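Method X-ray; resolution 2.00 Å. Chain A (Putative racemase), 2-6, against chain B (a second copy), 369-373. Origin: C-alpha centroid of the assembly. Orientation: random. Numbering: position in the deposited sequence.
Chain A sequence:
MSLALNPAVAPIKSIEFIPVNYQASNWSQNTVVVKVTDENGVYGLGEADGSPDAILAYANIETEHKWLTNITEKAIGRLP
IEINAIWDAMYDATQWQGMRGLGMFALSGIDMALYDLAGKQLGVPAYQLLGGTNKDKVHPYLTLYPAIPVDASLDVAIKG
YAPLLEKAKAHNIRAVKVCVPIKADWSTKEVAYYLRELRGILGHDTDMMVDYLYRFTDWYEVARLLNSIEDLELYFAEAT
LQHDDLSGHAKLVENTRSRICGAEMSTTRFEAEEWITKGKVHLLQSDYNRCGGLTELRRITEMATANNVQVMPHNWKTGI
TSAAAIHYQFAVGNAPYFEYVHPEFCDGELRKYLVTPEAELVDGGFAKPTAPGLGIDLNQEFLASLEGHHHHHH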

# COMPACT_ATOMS: atom_id res chain seq x y z
N SER A 2 13.14 20.49 -54.31
CA SER A 2 12.83 19.44 -53.29
C SER A 2 13.76 19.55 -52.07
O SER A 2 13.51 18.92 -51.03
CB SER A 2 12.94 18.05 -53.93
N LEU A 3 14.82 20.34 -52.22
CA LEU A 3 15.81 20.56 -51.16
C LEU A 3 16.67 19.33 -50.85
O LEU A 3 16.15 18.28 -50.47
CB LEU A 3 15.13 21.04 -49.86
CG LEU A 3 14.59 22.47 -49.77
CD1 LEU A 3 14.04 22.69 -48.36
CD2 LEU A 3 15.69 23.49 -50.08
N ALA A 4 17.98 19.48 -51.02
CA ALA A 4 18.92 18.40 -50.76
C ALA A 4 19.35 18.41 -49.29
O ALA A 4 19.39 19.47 -48.65
CB ALA A 4 20.14 18.54 -51.66
N LEU A 5 19.68 17.24 -48.76
CA LEU A 5 20.09 17.11 -47.37
C LEU A 5 21.54 17.53 -47.11
O LEU A 5 22.32 17.72 -48.04
CB LEU A 5 19.89 15.67 -46.89
CG LEU A 5 18.46 15.11 -46.96
CD1 LEU A 5 18.43 13.73 -46.28
CD2 LEU A 5 17.49 16.06 -46.26
N ASN A 6 21.89 17.66 -45.84
CA ASN A 6 23.23 18.06 -45.45
C ASN A 6 24.24 17.03 -45.94
O ASN A 6 24.07 15.84 -45.72
CB ASN A 6 23.31 18.19 -43.93
CG ASN A 6 24.49 19.02 -43.48
OD1 ASN A 6 25.62 18.81 -43.94
ND2 ASN A 6 24.25 19.97 -42.58
N PRO B 369 11.18 9.18 -44.35
CA PRO B 369 11.09 10.47 -45.04
C PRO B 369 12.51 10.88 -45.43
O PRO B 369 13.47 10.58 -44.72
CB PRO B 369 10.50 11.39 -43.97
CG PRO B 369 9.65 10.45 -43.15
CD PRO B 369 10.55 9.24 -43.01
N THR B 370 12.67 11.56 -46.57
CA THR B 370 14.01 11.95 -47.00
C THR B 370 14.24 13.46 -47.06
O THR B 370 15.38 13.91 -46.93
CB THR B 370 14.35 11.32 -48.38
OG1 THR B 370 13.31 11.62 -49.32
CG2 THR B 370 14.49 9.81 -48.25
N ALA B 371 13.18 14.23 -47.23
CA ALA B 371 13.28 15.68 -47.30
C ALA B 371 13.56 16.30 -45.93
O ALA B 371 13.26 15.71 -44.90
CB ALA B 371 11.99 16.26 -47.87
N PRO B 372 14.14 17.52 -45.92
CA PRO B 372 14.46 18.22 -44.67
C PRO B 372 13.20 18.52 -43.87
O PRO B 372 12.11 18.63 -44.43
CB PRO B 372 15.14 19.50 -45.16
CG PRO B 372 15.79 19.06 -46.44
CD PRO B 372 14.70 18.24 -47.08
N GLY B 373 13.35 18.66 -42.55
CA GLY B 373 12.20 18.94 -41.71
C GLY B 373 11.07 17.95 -41.91
O GLY B 373 11.30 16.75 -42.07

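This is a small, apolar contact between two loop segments, in which a proline ring on one copy is touched by two leucines and the backbone between them on the other, with no hydrogen bond across the stretches among the atoms modelled. Together the two sides bury 221 Å², and B:Pro372 and A:Leu5 supply more than half of it.

B:Pro372 is the centre of the arrangement. Its CA-to-CB bond points toward chain A, and its ring meets every chain A residue from A:Ser2 to A:Leu5. A:Leu5 packs closest, with its CD2 3.5 Å from CG of B:Pro372. A:Leu3 touches from the base of its side chain, CB lying 4.0 Å from CD of B:Pro372. The remaining approaches are made by carbonyls: A:Leu3 O sits 3.7 Å from B:Pro372 CD, and A:Ala4 O sits 4.2 Å from B:Pro372 CG. These are contacts of a polar atom with ring carbons, and because a proline nitrogen within a chain carries no hydrogen, this residue has no amide proton to offer them. Here a proline ring packs beside loop backbone with no hydrogen bond across the stretches.

A:Leu5 shows how a side chain can reach a partner that its CA-to-CB bond does not face. That bond runs sideways, but with chi1 at -59° (m) and chi2 at -173° (t) the end of the side chain comes nearer. A:Leu5 CD1 and A:Leu5 CD2 each lie 3.1 Å from B:Thr370 O, a tight approach for a carbon and an oxygen, and CD2 also reaches the ring, as given above, and lies 4.0 Å from B:Ala371 C. The end of this side chain thus packs against the backbone leading into the proline as well as the ring itself.

Along chain A, A:Leu3 points toward the partner, while A:Ala4 points away and loses just 5 Å² to the contact, contributing through its carbonyl. A:Asn6 is already out of reach, and its side-chain amide is hydrogen-bonded elsewhere in the structure.

On chain B the contact is similarly short. B:Thr370 gives 30 Å² although the nearest approach of its side chain to the stretch is B:Thr370 CB to A:Leu5 CD1, 5.2 Å; its carbonyl makes the close approach. B:Pro369 and B:Gly373 take no part, and the positive phi of B:Gly373, 54°, by itself favours glycine. Most of the close pairs in this patch involve one proline ring.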